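Local coordinates for protein carbohydrate deacetylase Agd3 (Neosartorya fumigata, PDB 6NWZ) that removes acetyl groups from the exopolysaccharide galactosaminogalactan as a zinc-binding fungal deacetylase required for biofilm formation in Aspergillus fumigatus, at residues Lys183-Phe188 with Glu210-Phe215; Asp120-Pro125 with Ala129-Gly134; Glu167-Tyr172 with Ser223-Tyr228; Gly135-Asn138 with Glu142-Leu145; Gln104-Gln109 with Val114-Phe119. All coordinates share one frame; numbering follows the deposited sequence.

Interaction 1. Residues Lys183-Phe188 with Glu210-Phe215. With ZN (zinc ion), chain J.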
# COMPACT_ATOMS: atom_id res chain seq x y z
N LYS A 183 -15.46 19.84 -21.35
CA LYS A 183 -16.06 20.01 -20.04
C LYS A 183 -14.97 20.01 -18.97
O LYS A 183 -13.88 19.48 -19.17
CB LYS A 183 -17.07 18.90 -19.73
CG LYS A 183 -16.43 17.54 -19.51
CD LYS A 183 -17.47 16.46 -19.29
CE LYS A 183 -18.17 16.64 -17.96
NZ LYS A 183 -19.10 15.51 -17.71
N GLU A 184 -15.29 20.61 -17.83
CA GLU A 184 -14.37 20.70 -16.70
C GLU A 184 -14.69 19.59 -15.69
O GLU A 184 -15.85 19.39 -15.34
CB GLU A 184 -14.47 22.07 -16.03
CG GLU A 184 -13.93 22.12 -14.62
CD GLU A 184 -14.00 23.50 -14.00
OE1 GLU A 184 -13.40 24.45 -14.56
OE2 GLU A 184 -14.65 23.64 -12.94
N ILE A 185 -13.65 18.88 -15.25
CA ILE A 185 -13.80 17.86 -14.22
C ILE A 185 -13.06 18.20 -12.94
O ILE A 185 -13.37 17.61 -11.89
CB ILE A 185 -13.38 16.47 -14.73
CG1 ILE A 185 -11.87 16.43 -14.98
CG2 ILE A 185 -14.12 16.09 -16.00
CD1 ILE A 185 -11.33 15.04 -15.23
N ALA A 186 -12.08 19.10 -12.97
CA ALA A 186 -11.34 19.51 -11.78
C ALA A 186 -11.14 21.02 -11.82
O ALA A 186 -11.16 21.64 -12.89
CB ALA A 186 -9.99 18.80 -11.67
N GLN A 187 -10.91 21.60 -10.65
CA GLN A 187 -10.93 23.05 -10.52
C GLN A 187 -9.90 23.49 -9.48
O GLN A 187 -9.81 22.89 -8.40
CB GLN A 187 -12.33 23.52 -10.14
CG GLN A 187 -12.51 25.01 -9.98
CD GLN A 187 -13.96 25.40 -9.80
OE1 GLN A 187 -14.38 25.77 -8.71
NE2 GLN A 187 -14.73 25.31 -10.87
N PHE A 188 -9.13 24.51 -9.82
CA PHE A 188 -8.22 25.13 -8.87
C PHE A 188 -8.98 26.14 -8.02
O PHE A 188 -9.64 27.03 -8.56
CB PHE A 188 -7.06 25.83 -9.58
CG PHE A 188 -6.12 24.89 -10.28
CD1 PHE A 188 -5.48 23.88 -9.58
CD2 PHE A 188 -5.86 25.03 -11.64
CE1 PHE A 188 -4.61 23.02 -10.22
CE2 PHE A 188 -4.99 24.17 -12.28
CZ PHE A 188 -4.36 23.16 -11.58
N GLU A 210 -12.04 11.15 -27.88
CA GLU A 210 -12.20 11.47 -26.47
C GLU A 210 -10.84 11.56 -25.81
O GLU A 210 -9.98 10.70 -26.02
CB GLU A 210 -13.06 10.41 -25.77
CG GLU A 210 -14.34 10.08 -26.50
CD GLU A 210 -15.26 9.21 -25.67
OE1 GLU A 210 -16.35 9.68 -25.31
OE2 GLU A 210 -14.88 8.06 -25.37
N GLN A 211 -10.66 12.60 -25.00
CA GLN A 211 -9.36 12.90 -24.41
C GLN A 211 -9.58 13.48 -23.02
O GLN A 211 -10.52 14.24 -22.80
CB GLN A 211 -8.59 13.89 -25.29
CG GLN A 211 -7.22 14.30 -24.76
CD GLN A 211 -6.50 15.25 -25.70
OE1 GLN A 211 -5.57 14.86 -26.40
NE2 GLN A 211 -6.94 16.50 -25.72
N MET A 212 -8.70 13.11 -22.08
CA MET A 212 -8.69 13.69 -20.74
C MET A 212 -7.35 14.37 -20.54
O MET A 212 -6.30 13.74 -20.70
CB MET A 212 -8.94 12.61 -19.68
CG MET A 212 -8.78 13.12 -18.25
SD MET A 212 -9.21 11.92 -16.96
CE MET A 212 -10.99 11.86 -17.10
N ALA A 213 -7.38 15.66 -20.20
CA ALA A 213 -6.18 16.49 -20.12
C ALA A 213 -6.06 17.09 -18.72
O ALA A 213 -7.01 17.68 -18.21
CB ALA A 213 -6.21 17.61 -21.16
N PHE A 214 -4.87 16.95 -18.13
CA PHE A 214 -4.57 17.48 -16.81
C PHE A 214 -3.57 18.62 -16.95
O PHE A 214 -2.45 18.41 -17.42
CB PHE A 214 -4.01 16.39 -15.89
CG PHE A 214 -5.06 15.47 -15.32
CD1 PHE A 214 -5.49 14.36 -16.03
CD2 PHE A 214 -5.61 15.70 -14.07
CE1 PHE A 214 -6.44 13.51 -15.51
CE2 PHE A 214 -6.56 14.85 -13.54
CZ PHE A 214 -6.98 13.76 -14.26
N PHE A 215 -3.97 19.82 -16.53
CA PHE A 215 -3.11 21.01 -16.56
C PHE A 215 -2.24 21.11 -15.31
O PHE A 215 -2.04 22.20 -14.77
CB PHE A 215 -3.97 22.25 -16.72
CG PHE A 215 -4.88 22.21 -17.92
CD1 PHE A 215 -4.41 21.78 -19.15
CD2 PHE A 215 -6.21 22.60 -17.81
CE1 PHE A 215 -5.25 21.74 -20.25
CE2 PHE A 215 -7.05 22.56 -18.91
CZ PHE A 215 -6.57 22.13 -20.13
ZN ZN J . -17.96 7.97 -25.70
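Ile-185 and Met-212 meet across a beta meander of the CBM87 region, a carbohydrate-binding module family. Strand 198-206 pairs antiparallel with both 182-188 and 209-214, so the two outer strands run the same way (the directions CA 185 to 188 and CA 212 to 215 are 6° apart) and touch, with no hydrogen bond between them, mainly through side chains. The methyl ends do the work: Ile-185 CD1 lies 3.7 Å from Met-212 CE. Met-212 sends CG anti to its own N (chi1 173°) and then bends at chi3, which lets CE come in across the Ile-185 chain at about a right angle. At the other end the Phe-188 ring presents its edge, with CZ 4.1 Å from Phe-215 O, close to the ring plane. Trp-233 and Trp-236 of helix 224-237 cover Met-212, and Phe-188 leans on Ser-198 and Ala-200 of the central strand. Gln-187 NE2 donates to Glu-184 OE2 (2.7 Å), on the syn side of the carboxylate, a bond well short of straight. At the start of the other strand, Glu-210 OE1 binds a zinc ion at 2.4 Å, and the same ion is held by Leu-684 O at the C-terminus. The contact fits a three-stranded antiparallel meander, its outer strands joined by apolar side chains past the middle strand 198-206.

Interaction 2. Residues Asp120-Pro125 with Ala129-Gly134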
# COMPACT_ATOMS: atom_id res chain seq x y z
N ASP A 120 0.37 16.87 -17.36
CA ASP A 120 1.53 17.77 -17.38
C ASP A 120 1.62 18.50 -18.72
O ASP A 120 2.69 18.66 -19.29
CB ASP A 120 2.82 17.01 -17.07
CG ASP A 120 3.97 17.94 -16.73
OD1 ASP A 120 3.72 19.13 -16.44
OD2 ASP A 120 5.14 17.48 -16.77
N VAL A 121 0.47 18.97 -19.21
CA VAL A 121 0.40 19.70 -20.47
C VAL A 121 -0.08 21.12 -20.19
O VAL A 121 -0.82 21.39 -19.23
CB VAL A 121 -0.52 19.01 -21.50
CG1 VAL A 121 0.02 17.63 -21.85
CG2 VAL A 121 -1.95 18.91 -20.98
N TYR A 122 0.36 22.04 -21.04
CA TYR A 122 -0.02 23.44 -20.93
C TYR A 122 -1.35 23.66 -21.65
O TYR A 122 -1.53 23.16 -22.77
CB TYR A 122 1.07 24.33 -21.53
CG TYR A 122 0.77 25.82 -21.50
CD1 TYR A 122 1.06 26.59 -20.38
CD2 TYR A 122 0.23 26.46 -22.61
CE1 TYR A 122 0.79 27.96 -20.36
CE2 TYR A 122 -0.04 27.82 -22.60
CZ TYR A 122 0.24 28.57 -21.47
OH TYR A 122 -0.03 29.92 -21.46
N PRO A 123 -2.30 24.40 -21.05
CA PRO A 123 -3.61 24.57 -21.69
C PRO A 123 -3.53 25.30 -23.02
O PRO A 123 -3.17 26.47 -23.09
CB PRO A 123 -4.41 25.37 -20.66
CG PRO A 123 -3.38 26.04 -19.81
CD PRO A 123 -2.22 25.09 -19.76
N GLY A 124 -3.88 24.59 -24.09
CA GLY A 124 -3.85 25.15 -25.42
C GLY A 124 -5.04 24.70 -26.23
O GLY A 124 -5.93 24.01 -25.73
N PRO A 125 -5.08 25.09 -27.51
CA PRO A 125 -6.23 24.72 -28.35
C PRO A 125 -6.42 23.22 -28.50
O PRO A 125 -7.56 22.77 -28.64
CB PRO A 125 -5.90 25.38 -29.70
CG PRO A 125 -4.93 26.46 -29.37
CD PRO A 125 -4.11 25.92 -28.24
N ALA A 129 -8.84 24.65 -24.30
CA ALA A 129 -8.75 25.64 -23.23
C ALA A 129 -7.60 26.59 -23.51
O ALA A 129 -6.75 26.35 -24.38
CB ALA A 129 -8.56 24.96 -21.87
N SER A 130 -7.58 27.69 -22.77
CA SER A 130 -6.49 28.65 -22.80
C SER A 130 -6.07 28.98 -21.38
O SER A 130 -6.88 28.94 -20.45
CB SER A 130 -6.89 29.94 -23.52
OG SER A 130 -8.12 30.42 -23.00
N ALA A 131 -4.79 29.31 -21.22
CA ALA A 131 -4.29 29.67 -19.91
C ALA A 131 -4.85 31.02 -19.48
O ALA A 131 -4.96 31.95 -20.28
CB ALA A 131 -2.76 29.72 -19.93
N VAL A 132 -5.22 31.11 -18.20
CA VAL A 132 -5.56 32.40 -17.61
C VAL A 132 -4.37 33.34 -17.63
O VAL A 132 -4.53 34.54 -17.35
CB VAL A 132 -6.09 32.19 -16.16
CG1 VAL A 132 -6.78 33.43 -15.65
CG2 VAL A 132 -7.06 31.02 -16.12
N ASN A 133 -3.19 32.81 -17.97
CA ASN A 133 -1.92 33.48 -18.25
C ASN A 133 -1.05 33.51 -17.00
O ASN A 133 -1.19 34.40 -16.16
CB ASN A 133 -2.11 34.90 -18.82
CG ASN A 133 -2.10 34.93 -20.35
OD1 ASN A 133 -2.41 33.94 -21.01
ND2 ASN A 133 -1.75 36.08 -20.91
N GLY A 134 -0.15 32.54 -16.89
CA GLY A 134 0.81 32.53 -15.80
C GLY A 134 1.09 31.15 -15.24
O GLY A 134 0.36 30.19 -15.49
O HOH W 1 -2.84 30.17 -23.17
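Gly-124 and Ala-129 draw the backbone into a tight loop, their one hydrogen bond running from Ala-129 N to Gly-124 O, nearly straight but weak at 3.3 Å, while the CA atoms of Gly-124 and Ser-130 lie 5.1 Å apart. The loop belongs to the connection between strand 115-119 and strand 129-131, the latter half of a small two-stranded antiparallel sheet with 174-176. Side chains gather on Ala-131, whose methyl group lodges between Tyr-122 and Pro-123. Pro-123 CG is 3.7 Å from Ala-131 CB, and Tyr-122 CZ approaches that same CB obliquely at 3.6 Å. With chi1 of 179°, Tyr-122 extends its ring along the loop toward Ala-131, and Pro-123 CD sits 3.5 Å above one face of this ring, offset to its rim. Deeper in, Pro-123 CB rests 4.3 Å from Ala-129 CB. Phe-215 and Ala-174 pack on the proline, and the ring of Tyr-172 meets that of Tyr-122 edge-to-face, so the buried side of the loop is apolar. The outer side is polar: a water accepts from Ala-131 N at 2.9 Å and also bonds Tyr-122 OH at 3.3 Å.

Interaction 3. Residues Glu167-Tyr172 with Ser223-Tyr228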
# COMPACT_ATOMS: atom_id res chain seq x y z
N GLU A 167 0.75 21.90 -3.83
CA GLU A 167 2.04 22.47 -3.49
C GLU A 167 3.16 21.56 -3.99
O GLU A 167 3.18 20.36 -3.70
CB GLU A 167 2.13 22.68 -1.98
CG GLU A 167 3.39 23.39 -1.51
CD GLU A 167 3.28 23.85 -0.06
OE1 GLU A 167 2.15 24.13 0.39
OE2 GLU A 167 4.32 23.91 0.63
N GLY A 168 4.08 22.14 -4.76
CA GLY A 168 5.16 21.39 -5.35
C GLY A 168 4.89 20.89 -6.75
O GLY A 168 5.84 20.49 -7.44
N LEU A 169 3.64 20.88 -7.19
CA LEU A 169 3.28 20.46 -8.53
C LEU A 169 3.01 21.71 -9.36
O LEU A 169 2.07 22.46 -9.07
CB LEU A 169 2.05 19.55 -8.51
CG LEU A 169 2.14 18.26 -7.69
CD1 LEU A 169 0.81 17.52 -7.70
CD2 LEU A 169 3.26 17.38 -8.21
N TRP A 170 3.83 21.93 -10.39
CA TRP A 170 3.61 23.07 -11.26
C TRP A 170 2.35 22.84 -12.09
O TRP A 170 2.18 21.78 -12.70
CB TRP A 170 4.82 23.28 -12.17
CG TRP A 170 4.86 24.63 -12.81
CD1 TRP A 170 4.60 24.92 -14.12
CD2 TRP A 170 5.18 25.88 -12.18
NE1 TRP A 170 4.74 26.28 -14.34
CE2 TRP A 170 5.09 26.88 -13.16
CE3 TRP A 170 5.53 26.24 -10.87
CZ2 TRP A 170 5.34 28.22 -12.88
CZ3 TRP A 170 5.77 27.57 -10.60
CH2 TRP A 170 5.68 28.55 -11.60
N HIS A 171 1.45 23.83 -12.11
CA HIS A 171 0.21 23.73 -12.88
C HIS A 171 -0.06 25.05 -13.59
O HIS A 171 0.66 26.03 -13.43
CB HIS A 171 -0.96 23.32 -11.98
CG HIS A 171 -1.10 24.15 -10.75
ND1 HIS A 171 -0.38 23.91 -9.60
CD2 HIS A 171 -1.89 25.22 -10.48
CE1 HIS A 171 -0.71 24.79 -8.68
NE2 HIS A 171 -1.62 25.60 -9.19
N TYR A 172 -1.12 25.07 -14.39
CA TYR A 172 -1.49 26.24 -15.18
C TYR A 172 -2.99 26.44 -15.10
O TYR A 172 -3.76 25.71 -15.74
CB TYR A 172 -1.05 26.11 -16.64
CG TYR A 172 0.37 25.65 -16.84
CD1 TYR A 172 0.68 24.30 -16.90
CD2 TYR A 172 1.41 26.57 -16.98
CE1 TYR A 172 1.98 23.86 -17.09
CE2 TYR A 172 2.72 26.14 -17.18
CZ TYR A 172 2.99 24.79 -17.23
OH TYR A 172 4.28 24.34 -17.42
N SER A 223 4.36 12.65 -4.37
CA SER A 223 3.15 13.43 -4.17
C SER A 223 1.97 12.50 -3.90
O SER A 223 1.63 11.65 -4.74
CB SER A 223 2.86 14.32 -5.38
OG SER A 223 1.58 14.91 -5.28
N ALA A 224 1.33 12.67 -2.74
CA ALA A 224 0.09 11.95 -2.48
C ALA A 224 -1.03 12.44 -3.40
O ALA A 224 -1.87 11.64 -3.83
CB ALA A 224 -0.31 12.09 -1.01
N THR A 225 -1.05 13.74 -3.71
CA THR A 225 -2.06 14.27 -4.62
C THR A 225 -2.02 13.57 -5.97
O THR A 225 -3.07 13.20 -6.52
CB THR A 225 -1.87 15.78 -4.80
OG1 THR A 225 -2.44 16.47 -3.68
CG2 THR A 225 -2.56 16.27 -6.07
N SER A 226 -0.82 13.35 -6.52
CA SER A 226 -0.69 12.66 -7.80
C SER A 226 -1.25 11.24 -7.71
O SER A 226 -1.96 10.79 -8.62
CB SER A 226 0.77 12.64 -8.25
OG SER A 226 1.27 13.95 -8.40
N ASN A 227 -0.95 10.53 -6.62
CA ASN A 227 -1.51 9.20 -6.42
C ASN A 227 -3.02 9.23 -6.21
O ASN A 227 -3.67 8.20 -6.41
CB ASN A 227 -0.83 8.52 -5.22
CG ASN A 227 0.55 8.01 -5.55
OD1 ASN A 227 0.72 6.86 -5.96
ND2 ASN A 227 1.55 8.87 -5.39
N TYR A 228 -3.58 10.37 -5.81
CA TYR A 228 -5.03 10.52 -5.72
C TYR A 228 -5.63 10.76 -7.10
O TYR A 228 -6.64 10.14 -7.46
CB TYR A 228 -5.38 11.67 -4.78
CG TYR A 228 -6.85 12.04 -4.76
CD1 TYR A 228 -7.80 11.17 -4.23
CD2 TYR A 228 -7.29 13.27 -5.24
CE1 TYR A 228 -9.14 11.51 -4.19
CE2 TYR A 228 -8.64 13.61 -5.21
CZ TYR A 228 -9.56 12.73 -4.68
OH TYR A 228 -10.90 13.04 -4.63
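Leu-169 pushes its forked end against the first turn of helix 224-237, where Ser-223, Thr-225 and Ser-226 receive it. This is the tight part: Leu-169 CD1 lies 3.6 Å from Ser-223 OG, 3.7 Å from Ser-226 OG and 3.9 Å from Thr-225 CG2. Thr-225 places CG2 anti to its N and turns that methyl group to the leucine, while OG1 bonds Ser-165 O. Ser-223 is the N-cap: its OG accepts from Ser-226 N at 3.1 Å, and Asn-227 ND2 returns to Ser-223 O at 2.9 Å, with the acceptor in the plane of the amide. The loose side is the loop itself. Gly-168 and Trp-170 are exposed and touch nothing of the helix turn, and His-171 faces back, giving ND1 to Leu-169 O at 2.9 Å. This bond ties down the carbonyl behind the leucine. The other flank of the helix turn meets Arg-533 and Leu-536 of helix 520-536 in the deacetylase domain, so the contact lies where the two domains join. Across the contact itself only van der Waals packing acts. Ser-226 OG bonds Ala-219 N and Ser-223 OG caps the helix, which implies that an aliphatic side chain can cover the helix start without leaving these hydroxyls unbonded.

Interaction 4. Residues Gly135-Asn138 with Glu142-Leu145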
# COMPACT_ATOMS: atom_id res chain seq x y z
N GLY A 135 2.16 31.04 -14.46
CA GLY A 135 2.46 29.80 -13.78
C GLY A 135 1.50 29.56 -12.64
O GLY A 135 0.42 30.15 -12.55
N CYS A 136 1.91 28.67 -11.75
CA CYS A 136 0.99 28.18 -10.73
C CYS A 136 1.21 28.86 -9.38
O CYS A 136 0.55 29.85 -9.06
CB CYS A 136 1.13 26.67 -10.58
SG CYS A 136 2.49 26.10 -9.53
N CYS A 137 2.14 28.31 -8.60
CA CYS A 137 2.45 28.77 -7.26
C CYS A 137 3.90 28.44 -6.97
O CYS A 137 4.37 27.33 -7.28
CB CYS A 137 1.54 28.12 -6.22
SG CYS A 137 -0.22 28.44 -6.48
N ASN A 138 4.61 29.38 -6.37
CA ASN A 138 6.02 29.19 -6.03
C ASN A 138 6.14 28.21 -4.87
O ASN A 138 5.18 27.53 -4.47
CB ASN A 138 6.68 30.53 -5.73
CG ASN A 138 6.61 31.49 -6.89
OD1 ASN A 138 6.66 31.08 -8.05
ND2 ASN A 138 6.48 32.78 -6.59
N GLU A 142 0.33 27.47 -1.59
CA GLU A 142 -0.67 26.43 -1.76
C GLU A 142 -1.78 26.89 -2.70
O GLU A 142 -2.15 28.07 -2.72
CB GLU A 142 -1.27 26.06 -0.40
CG GLU A 142 -2.44 25.10 -0.45
CD GLU A 142 -2.02 23.70 -0.81
OE1 GLU A 142 -1.43 23.02 0.05
OE2 GLU A 142 -2.26 23.28 -1.97
N GLN A 143 -2.29 25.95 -3.50
CA GLN A 143 -3.51 26.16 -4.26
C GLN A 143 -4.30 24.86 -4.20
O GLN A 143 -3.83 23.83 -4.69
CB GLN A 143 -3.24 26.56 -5.71
CG GLN A 143 -4.50 26.91 -6.49
CD GLN A 143 -4.22 27.66 -7.78
OE1 GLN A 143 -3.29 27.33 -8.51
NE2 GLN A 143 -5.01 28.69 -8.06
N LEU A 144 -5.49 24.91 -3.61
CA LEU A 144 -6.29 23.72 -3.42
C LEU A 144 -6.90 23.27 -4.74
O LEU A 144 -7.30 24.10 -5.57
CB LEU A 144 -7.37 23.96 -2.38
CG LEU A 144 -6.80 24.21 -0.99
CD1 LEU A 144 -7.91 24.21 0.04
CD2 LEU A 144 -5.75 23.17 -0.64
N LEU A 145 -6.97 21.96 -4.93
CA LEU A 145 -7.49 21.33 -6.14
C LEU A 145 -8.56 20.33 -5.75
O LEU A 145 -8.44 19.66 -4.72
CB LEU A 145 -6.37 20.64 -6.92
CG LEU A 145 -6.70 19.54 -7.93
CD1 LEU A 145 -7.45 20.11 -9.10
CD2 LEU A 145 -5.43 18.87 -8.40
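Two torsions bring Cys-137 and Gln-143 together: Cys-137 holds SG beside its backbone N (chi1 -59°), and Gln-143 swings CG anti to its N (chi1 -174°) and stays extended beyond it. The thiol thus lies alongside the root of the glutamine, with Cys-137 SG 3.6 Å from Gln-143 CB. It also comes within 3.8 Å of Gln-143 OE1 and 4.2 Å of Glu-142 O, so sulfur covers the backbone bend as well as the side chain. No hydrogen bond links the two segments; the contact is packing by one sulfur atom at the neck of the loop that leads into strand 144-147. Cys-136 does not join its neighbour in a disulfide, since Cys-136 SG and Cys-137 SG are 4.7 Å apart. The glutamine amide is held from both ends, by His-171 NE2 at OE1 and by Ala-189 O at NE2, which fixes its rotation. Because that imidazole donates from its other nitrogen too, it may carry a positive charge. The first side-chain bond of Glu-142 leads away from the 135-138 segment, and its carboxylate is gripped by Ser-165 OG and Thr-166 N. Beyond the bend, the chain enters strand 144-147, which lies between strands 164-165 and 182-188 and is antiparallel to both: Leu-144 bonds Ala-189 and Leu-145 bonds Val-164 through the backbone.

Interaction 5. Residues Gln104-Gln109 with Val114-Phe119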
# COMPACT_ATOMS: atom_id res chain seq x y z
N GLN A 104 -1.88 9.77 -36.66
CA GLN A 104 -2.08 8.33 -36.56
C GLN A 104 -2.72 7.96 -35.22
O GLN A 104 -3.62 7.11 -35.17
CB GLN A 104 -0.75 7.59 -36.72
CG GLN A 104 -0.04 7.83 -38.04
CD GLN A 104 1.30 7.11 -38.11
OE1 GLN A 104 1.38 5.91 -37.84
NE2 GLN A 104 2.35 7.85 -38.44
N LEU A 105 -2.27 8.60 -34.14
CA LEU A 105 -2.87 8.33 -32.83
C LEU A 105 -4.32 8.78 -32.79
O LEU A 105 -5.18 8.06 -32.26
CB LEU A 105 -2.05 9.00 -31.74
CG LEU A 105 -0.60 8.53 -31.59
CD1 LEU A 105 0.12 9.33 -30.52
CD2 LEU A 105 -0.55 7.05 -31.26
N TYR A 106 -4.62 9.96 -33.34
CA TYR A 106 -6.01 10.42 -33.38
C TYR A 106 -6.86 9.52 -34.26
O TYR A 106 -8.02 9.25 -33.94
CB TYR A 106 -6.07 11.87 -33.86
CG TYR A 106 -5.32 12.86 -33.01
CD1 TYR A 106 -5.06 12.61 -31.67
CD2 TYR A 106 -4.86 14.06 -33.55
CE1 TYR A 106 -4.37 13.52 -30.89
CE2 TYR A 106 -4.17 14.98 -32.78
CZ TYR A 106 -3.93 14.70 -31.45
OH TYR A 106 -3.24 15.61 -30.69
N ALA A 107 -6.30 9.07 -35.39
CA ALA A 107 -7.05 8.18 -36.27
C ALA A 107 -7.34 6.85 -35.59
O ALA A 107 -8.43 6.28 -35.75
CB ALA A 107 -6.27 7.95 -37.56
N TYR A 108 -6.38 6.34 -34.82
CA TYR A 108 -6.62 5.10 -34.08
C TYR A 108 -7.73 5.28 -33.05
O TYR A 108 -8.59 4.41 -32.90
CB TYR A 108 -5.32 4.64 -33.40
CG TYR A 108 -5.47 3.38 -32.59
CD1 TYR A 108 -5.78 2.17 -33.20
CD2 TYR A 108 -5.30 3.39 -31.21
CE1 TYR A 108 -5.91 1.01 -32.46
CE2 TYR A 108 -5.44 2.24 -30.46
CZ TYR A 108 -5.74 1.05 -31.09
OH TYR A 108 -5.88 -0.10 -30.34
N GLN A 109 -7.74 6.42 -32.35
CA GLN A 109 -8.78 6.68 -31.36
C GLN A 109 -10.17 6.63 -31.98
O GLN A 109 -11.12 6.14 -31.36
CB GLN A 109 -8.56 8.05 -30.71
CG GLN A 109 -7.29 8.18 -29.90
CD GLN A 109 -7.31 9.42 -29.03
OE1 GLN A 109 -6.47 10.31 -29.17
NE2 GLN A 109 -8.27 9.48 -28.11
N VAL A 114 -10.88 4.36 -28.84
CA VAL A 114 -9.87 4.32 -27.78
C VAL A 114 -9.66 5.73 -27.23
O VAL A 114 -9.59 6.70 -28.00
CB VAL A 114 -8.56 3.71 -28.31
CG1 VAL A 114 -7.47 3.78 -27.26
CG2 VAL A 114 -8.79 2.28 -28.73
N ARG A 115 -9.56 5.83 -25.91
CA ARG A 115 -9.39 7.11 -25.24
C ARG A 115 -7.91 7.42 -25.03
O ARG A 115 -7.05 6.53 -25.07
CB ARG A 115 -10.13 7.11 -23.90
CG ARG A 115 -11.64 7.08 -24.05
CD ARG A 115 -12.34 6.88 -22.72
NE ARG A 115 -13.78 7.10 -22.82
CZ ARG A 115 -14.62 6.99 -21.80
NH1 ARG A 115 -14.18 6.67 -20.59
NH2 ARG A 115 -15.92 7.21 -21.98
N MET A 116 -7.62 8.70 -24.82
CA MET A 116 -6.27 9.18 -24.57
C MET A 116 -6.25 10.08 -23.34
O MET A 116 -7.16 10.88 -23.14
CB MET A 116 -5.71 9.94 -25.78
CG MET A 116 -4.39 10.64 -25.52
SD MET A 116 -3.76 11.51 -26.96
CE MET A 116 -3.43 10.14 -28.07
N VAL A 117 -5.20 9.94 -22.54
CA VAL A 117 -4.99 10.77 -21.35
C VAL A 117 -3.70 11.54 -21.54
O VAL A 117 -2.68 10.97 -21.94
CB VAL A 117 -4.95 9.91 -20.07
CG1 VAL A 117 -4.49 10.75 -18.89
CG2 VAL A 117 -6.31 9.29 -19.81
N GLN A 118 -3.74 12.84 -21.26
CA GLN A 118 -2.56 13.69 -21.29
C GLN A 118 -2.47 14.47 -19.99
O GLN A 118 -3.42 15.16 -19.61
CB GLN A 118 -2.60 14.65 -22.48
CG GLN A 118 -2.65 13.97 -23.82
CD GLN A 118 -1.97 14.78 -24.89
OE1 GLN A 118 -0.87 15.31 -24.69
NE2 GLN A 118 -2.61 14.90 -26.05
N PHE A 119 -1.33 14.35 -19.30
CA PHE A 119 -1.10 15.11 -18.09
C PHE A 119 0.23 15.83 -18.18
O PHE A 119 1.11 15.46 -18.97
CB PHE A 119 -1.17 14.23 -16.82
CG PHE A 119 -0.13 13.13 -16.77
CD1 PHE A 119 1.18 13.39 -16.37
CD2 PHE A 119 -0.48 11.82 -17.06
CE1 PHE A 119 2.12 12.37 -16.31
CE2 PHE A 119 0.46 10.79 -16.99
CZ PHE A 119 1.76 11.07 -16.61
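Gln-109 and Val-114 join the end of helix 99-112 to strand 115-119, a helix-turn-strand unit of the CBM87 region in which the axes of the short segments 104-109 and 115-119 pass 9.1 Å apart at 135°. Two hydrogen bonds close the turn. Val-114 N donates to Gln-109 O (3.1 Å). The glutamine side chain repays it: Gln-109 NE2 donates to Val-114 O, also at 3.1 Å and fairly straight at 156°, with the acceptor in the amide plane but the donor tilted from the carbonyl plane. One residue therefore satisfies both polar backbone atoms of Val-114. Its chain, extended beyond a CG placed beside the backbone N (chi1 -64°), lays the amide along the start of the strand, where NE2 also makes a weak bond to Glu-210 O of the adjoining strand. Met-116 N lies close to NE2, but both are donors and do not bond; Met-116 O pairs with Met-212 N of the neighbouring strand. Tyr-108 OH is taken by Tyr-74 O, while its CE2 meets Val-114 CG2 obliquely at 3.8 Å. Arg-115 turns away from the helix; NH1 bonds Trp-236 O, and NE forms a salt bridge with Glu-210 OE2, which places the arginine in the second shell of the zinc ion that Glu-210 binds. Met-116 crosses the amide of Gln-109 at about a right angle and packs between helix and strand: SD reaches the edge of the Tyr-106 ring, and Met-116 CE packs 4.1 Å from Leu-105 CB.

All five contacts lie in the CBM87 region and, by opening residue, follow the chain as interactions 5, 2, 4, 3 and 1, with interaction 1 nested inside the loop that interaction 3 closes. Interactions 1 and 5 share neighbouring strands 209-214 and 115-119, their centres about 15 Å apart. Interaction 4 reaches strand 182-188 of interaction 1 from the far flank, through strand 144-147. Interactions 3 and 4 are nearest, with centres about 9 Å apart; interactions 4 and 5 are farthest, at about 29 Å. Phe-215 is a hub, packing on Pro-123 of interaction 2 and bonding Tyr-172 of interaction 3. Strands, loops and helix ends are thus linked through strands 209-214 and 182-188 and the residues around Phe-215, beside the deacetylase domain.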